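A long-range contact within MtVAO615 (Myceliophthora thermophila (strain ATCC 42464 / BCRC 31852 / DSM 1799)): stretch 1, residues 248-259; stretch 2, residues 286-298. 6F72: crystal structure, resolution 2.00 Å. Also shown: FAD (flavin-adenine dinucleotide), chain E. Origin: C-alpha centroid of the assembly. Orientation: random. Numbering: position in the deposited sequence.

Stretch 1 (248-259) ADNVLEWEVVTA
Stretch 2 (286-298) FAVVLSMTARLHR

The two stretches pair as antiparallel strands, 251-257 against 288-295, their axes inclined at 138° and 4.4 Å apart at closest approach. The register sets Val 251 against Ala 294, Trp 254 against Met 292, and Val 257 against Val 288. Two bulges interrupt it, at Leu 252 (phi/psi -100/-45) and Leu 290 (-97/-31); most other strand residues are extended. At the first bulge Thr 293 O accepts from both Leu 252 N (2.7 Å) and Glu 253 N (3.2 Å), while Thr 293 N donates to Glu 253 O (2.9 Å). At the second, Glu 255 O accepts from Leu 290 N (2.7 Å) and, weakly, from Ser 291 N (3.4 Å), and Glu 255 N donates to Ser 291 O (2.9 Å). Val 257 and Val 288 exchange N-to-O bonds of 2.8 Å each way, and Arg 295 N donates to Asn 250 O (2.9 Å).

Val 251, Trp 254, Val 256, Val 289, Met 292 and Ala 294 share one buried face. Trp 254 (m, chi2 106°) lays CZ3 3.6 Å from Met 292 CB and presents its ring edge, at CE3, to Val 289 CG1 (3.7 Å). Met 292 (p, t, t) brings SD obliquely to 4.7 Å from the centroid of the Trp 254 six-membered ring.

On the other face, Glu 255 (t, t) reaches Ser 291 (p), whose OG donates to Glu 255 OE1 at 2.7 Å, satisfying a buried hydroxyl. Nearby, Val 257 CG2 packs 3.8 Å from Leu 290 CD1. Asn 250 (m, chi2 -90°) turns OD1 to Arg 295 NE (m, t, m; 2.8 Å), with a weak bond from His 297 NE2 (2.8 Å).

Val 289 also binds the FAD adenine: its N donates to N1A (2.8 Å), and its O accepts from N6A (2.7 Å).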

# COMPACT_ATOMS: atom_id res chain seq x y z
N ALA A 248 -8.75 6.38 4.83
CA ALA A 248 -8.66 6.88 6.20
C ALA A 248 -9.82 7.83 6.62
O ALA A 248 -10.15 7.91 7.82
CB ALA A 248 -7.31 7.52 6.42
N ASP A 249 -10.42 8.52 5.64
CA ASP A 249 -11.60 9.38 5.80
C ASP A 249 -12.82 8.59 6.22
O ASP A 249 -13.72 9.12 6.88
CB ASP A 249 -11.94 10.07 4.48
CG ASP A 249 -10.98 11.16 4.12
OD1 ASP A 249 -10.22 11.64 4.99
OD2 ASP A 249 -11.01 11.56 2.93
N ASN A 250 -12.84 7.32 5.80
CA ASN A 250 -13.98 6.44 6.01
C ASN A 250 -13.87 5.60 7.27
O ASN A 250 -14.75 4.79 7.53
CB ASN A 250 -14.20 5.56 4.79
CG ASN A 250 -14.77 6.34 3.63
OD1 ASN A 250 -15.97 6.43 3.49
ND2 ASN A 250 -13.89 6.94 2.81
N VAL A 251 -12.81 5.80 8.06
CA VAL A 251 -12.64 5.08 9.31
C VAL A 251 -13.53 5.65 10.40
O VAL A 251 -13.57 6.88 10.63
CB VAL A 251 -11.17 5.02 9.79
CG1 VAL A 251 -11.06 4.12 11.02
CG2 VAL A 251 -10.27 4.46 8.71
N LEU A 252 -14.25 4.75 11.07
CA LEU A 252 -15.07 5.13 12.21
C LEU A 252 -14.37 4.79 13.53
O LEU A 252 -14.36 5.60 14.45
CB LEU A 252 -16.46 4.48 12.13
CG LEU A 252 -17.28 4.71 10.87
CD1 LEU A 252 -18.46 3.76 10.85
CD2 LEU A 252 -17.75 6.16 10.77
N GLU A 253 -13.79 3.59 13.60
CA GLU A 253 -13.18 3.06 14.81
C GLU A 253 -11.97 2.23 14.45
O GLU A 253 -11.96 1.62 13.40
CB GLU A 253 -14.16 2.15 15.54
CG GLU A 253 -15.35 2.90 16.11
CD GLU A 253 -16.31 2.02 16.87
OE1 GLU A 253 -15.85 1.16 17.66
OE2 GLU A 253 -17.53 2.21 16.69
N TRP A 254 -10.98 2.25 15.34
CA TRP A 254 -9.84 1.33 15.33
C TRP A 254 -9.89 0.56 16.63
O TRP A 254 -9.98 1.15 17.70
CB TRP A 254 -8.50 2.08 15.30
CG TRP A 254 -8.22 2.84 14.04
CD1 TRP A 254 -8.26 4.21 13.88
CD2 TRP A 254 -7.85 2.30 12.77
NE1 TRP A 254 -7.94 4.54 12.58
CE2 TRP A 254 -7.68 3.39 11.88
CE3 TRP A 254 -7.64 0.98 12.29
CZ2 TRP A 254 -7.32 3.21 10.54
CZ3 TRP A 254 -7.29 0.81 10.96
CH2 TRP A 254 -7.12 1.92 10.10
N GLU A 255 -9.82 -0.77 16.52
CA GLU A 255 -9.61 -1.62 17.68
C GLU A 255 -8.15 -2.06 17.66
O GLU A 255 -7.65 -2.52 16.65
CB GLU A 255 -10.55 -2.82 17.61
CG GLU A 255 -10.40 -3.79 18.78
CD GLU A 255 -10.99 -5.15 18.49
OE1 GLU A 255 -11.56 -5.36 17.39
OE2 GLU A 255 -10.88 -6.03 19.38
N VAL A 256 -7.48 -1.84 18.79
CA VAL A 256 -6.02 -1.95 18.89
C VAL A 256 -5.55 -2.60 20.18
O VAL A 256 -6.29 -2.68 21.16
CB VAL A 256 -5.30 -0.56 18.76
CG1 VAL A 256 -5.81 0.25 17.57
CG2 VAL A 256 -5.37 0.26 20.06
N VAL A 257 -4.29 -3.06 20.14
CA VAL A 257 -3.48 -3.32 21.33
C VAL A 257 -2.28 -2.38 21.27
O VAL A 257 -1.55 -2.32 20.27
CB VAL A 257 -2.99 -4.79 21.41
CG1 VAL A 257 -2.20 -5.01 22.69
CG2 VAL A 257 -4.16 -5.76 21.35
N THR A 258 -2.09 -1.65 22.36
CA THR A 258 -0.98 -0.72 22.49
C THR A 258 0.26 -1.46 22.96
O THR A 258 0.16 -2.62 23.41
CB THR A 258 -1.32 0.40 23.49
OG1 THR A 258 -1.70 -0.20 24.73
CG2 THR A 258 -2.48 1.19 22.97
N ALA A 259 1.41 -0.80 22.87
CA ALA A 259 2.72 -1.34 23.27
C ALA A 259 2.74 -1.95 24.67
O ALA A 259 3.33 -3.01 24.87
CB ALA A 259 3.80 -0.28 23.15
N PHE A 286 2.16 3.09 15.71
CA PHE A 286 1.35 3.61 16.83
C PHE A 286 0.78 2.56 17.76
O PHE A 286 0.74 2.77 18.97
CB PHE A 286 0.23 4.53 16.32
CG PHE A 286 0.73 5.76 15.62
CD1 PHE A 286 1.41 6.76 16.33
CD2 PHE A 286 0.52 5.93 14.25
CE1 PHE A 286 1.88 7.90 15.68
CE2 PHE A 286 0.99 7.08 13.59
CZ PHE A 286 1.67 8.06 14.31
N ALA A 287 0.32 1.44 17.18
CA ALA A 287 -0.37 0.36 17.89
C ALA A 287 -0.59 -0.82 16.95
O ALA A 287 -0.48 -0.67 15.72
CB ALA A 287 -1.71 0.85 18.45
N VAL A 288 -0.92 -1.98 17.52
CA VAL A 288 -1.28 -3.15 16.73
C VAL A 288 -2.78 -3.11 16.52
O VAL A 288 -3.55 -3.16 17.49
CB VAL A 288 -0.84 -4.47 17.41
CG1 VAL A 288 -1.08 -5.66 16.51
CG2 VAL A 288 0.63 -4.41 17.81
N VAL A 289 -3.20 -3.06 15.26
CA VAL A 289 -4.63 -2.97 14.92
C VAL A 289 -5.21 -4.37 14.78
O VAL A 289 -4.66 -5.20 14.03
CB VAL A 289 -4.86 -2.16 13.62
CG1 VAL A 289 -6.24 -2.41 13.03
CG2 VAL A 289 -4.60 -0.67 13.86
N LEU A 290 -6.31 -4.62 15.49
CA LEU A 290 -7.04 -5.89 15.40
C LEU A 290 -8.22 -5.84 14.45
O LEU A 290 -8.60 -6.83 13.84
CB LEU A 290 -7.50 -6.33 16.79
CG LEU A 290 -6.44 -6.59 17.87
CD1 LEU A 290 -7.15 -6.70 19.22
CD2 LEU A 290 -5.64 -7.84 17.59
N SER A 291 -8.83 -4.65 14.33
CA SER A 291 -9.91 -4.43 13.39
C SER A 291 -10.08 -2.95 13.18
O SER A 291 -9.57 -2.14 13.97
CB SER A 291 -11.23 -5.05 13.90
OG SER A 291 -11.83 -4.25 14.90
N MET A 292 -10.80 -2.60 12.12
CA MET A 292 -11.33 -1.26 11.91
C MET A 292 -12.82 -1.34 11.63
O MET A 292 -13.32 -2.35 11.13
CB MET A 292 -10.58 -0.54 10.77
CG MET A 292 -10.96 -0.96 9.35
SD MET A 292 -10.18 0.08 8.11
CE MET A 292 -11.13 -0.39 6.66
N THR A 293 -13.54 -0.29 11.99
CA THR A 293 -14.91 -0.14 11.55
C THR A 293 -14.89 1.02 10.57
O THR A 293 -14.27 2.06 10.85
CB THR A 293 -15.82 0.11 12.75
OG1 THR A 293 -15.60 -0.93 13.69
CG2 THR A 293 -17.30 0.14 12.33
N ALA A 294 -15.53 0.83 9.43
CA ALA A 294 -15.52 1.82 8.37
C ALA A 294 -16.86 1.93 7.68
O ALA A 294 -17.61 0.96 7.60
CB ALA A 294 -14.43 1.52 7.35
N ARG A 295 -17.12 3.14 7.20
CA ARG A 295 -18.28 3.46 6.38
C ARG A 295 -18.46 2.54 5.17
O ARG A 295 -17.51 2.21 4.48
CB ARG A 295 -18.20 4.93 5.91
CG ARG A 295 -17.93 5.93 7.02
CD ARG A 295 -18.14 7.39 6.60
NE ARG A 295 -17.23 7.83 5.54
CZ ARG A 295 -17.05 9.10 5.16
NH1 ARG A 295 -17.71 10.10 5.76
NH2 ARG A 295 -16.20 9.38 4.17
N LEU A 296 -19.70 2.11 4.97
CA LEU A 296 -20.13 1.49 3.73
C LEU A 296 -21.00 2.48 2.99
O LEU A 296 -21.61 3.34 3.62
CB LEU A 296 -20.92 0.20 3.99
CG LEU A 296 -20.10 -1.02 4.39
CD1 LEU A 296 -21.03 -2.22 4.56
CD2 LEU A 296 -19.01 -1.33 3.37
N HIS A 297 -21.07 2.36 1.68
CA HIS A 297 -21.82 3.32 0.87
C HIS A 297 -22.78 2.58 -0.03
O HIS A 297 -22.44 1.51 -0.54
CB HIS A 297 -20.84 4.15 0.04
CG HIS A 297 -19.68 4.67 0.84
ND1 HIS A 297 -19.74 5.84 1.57
CD2 HIS A 297 -18.43 4.17 1.03
CE1 HIS A 297 -18.58 6.04 2.17
NE2 HIS A 297 -17.77 5.05 1.86
N ARG A 298 -23.98 3.12 -0.22
CA ARG A 298 -24.99 2.47 -1.06
C ARG A 298 -24.46 2.20 -2.47
O ARG A 298 -23.90 3.09 -3.12
CB ARG A 298 -26.29 3.28 -1.11
CG ARG A 298 -27.49 2.55 -1.71
CD ARG A 298 -27.88 1.33 -0.89
NE ARG A 298 -29.05 0.61 -1.41
CZ ARG A 298 -29.00 -0.36 -2.33
NH1 ARG A 298 -27.85 -0.75 -2.86
NH2 ARG A 298 -30.13 -0.96 -2.73
PA FAD E . 1.88 -5.00 5.00
O1A FAD E . 3.25 -4.97 4.36
O2A FAD E . 1.50 -6.28 5.68
O5B FAD E . 1.78 -3.77 6.03
C5B FAD E . 2.27 -2.47 5.70
C4B FAD E . 2.63 -1.68 6.95
O4B FAD E . 1.49 -1.60 7.82
C3B FAD E . 3.74 -2.29 7.78
O3B FAD E . 4.49 -1.20 8.33
C2B FAD E . 3.04 -3.03 8.90
O2B FAD E . 3.83 -3.07 10.09
C1B FAD E . 1.78 -2.19 9.09
N9A FAD E . 0.58 -2.96 9.51
C8A FAD E . -0.18 -3.73 8.70
N7A FAD E . -1.23 -4.26 9.39
C5A FAD E . -1.14 -3.82 10.65
C6A FAD E . -1.92 -4.00 11.90
N6A FAD E . -3.01 -4.79 11.89
N1A FAD E . -1.49 -3.38 13.02
C2A FAD E . -0.39 -2.60 13.03
N3A FAD E . 0.37 -2.38 11.93
C4A FAD E . 0.05 -2.95 10.73
N1 FAD E . -2.02 1.68 -2.19
C2 FAD E . -2.98 2.55 -2.58
O2 FAD E . -3.19 3.58 -1.89
N3 FAD E . -3.71 2.35 -3.70
C4 FAD E . -3.55 1.29 -4.51
O4 FAD E . -4.25 1.15 -5.54
C4X FAD E . -2.53 0.29 -4.14
N5 FAD E . -2.31 -0.81 -4.89
C5X FAD E . -1.36 -1.73 -4.55
C6 FAD E . -1.15 -2.87 -5.35
C7 FAD E . -0.16 -3.81 -4.97
C7M FAD E . 0.05 -5.03 -5.85
C8 FAD E . 0.65 -3.60 -3.71
C8M FAD E . 1.66 -4.59 -3.17
C9 FAD E . 0.42 -2.46 -2.94
C9A FAD E . -0.54 -1.52 -3.31
N10 FAD E . -0.78 -0.38 -2.50
C10 FAD E . -1.75 0.56 -2.90
C1' FAD E . 0.05 -0.15 -1.31
C2' FAD E . -0.55 -0.38 0.04
O2' FAD E . -1.45 0.69 0.31
C3' FAD E . 0.63 -0.36 1.01
O3' FAD E . 1.70 -1.21 0.54
C4' FAD E . 0.21 -0.77 2.41
O4' FAD E . 1.27 -0.50 3.32
C5' FAD E . -0.24 -2.23 2.46
O5' FAD E . -0.53 -2.64 3.78
P FAD E . -0.71 -4.20 4.11
O1P FAD E . -1.64 -4.80 3.09
O2P FAD E . -1.00 -4.27 5.59
O3P FAD E . 0.79 -4.76 3.85
O HOH W 1 0.99 1.65 21.30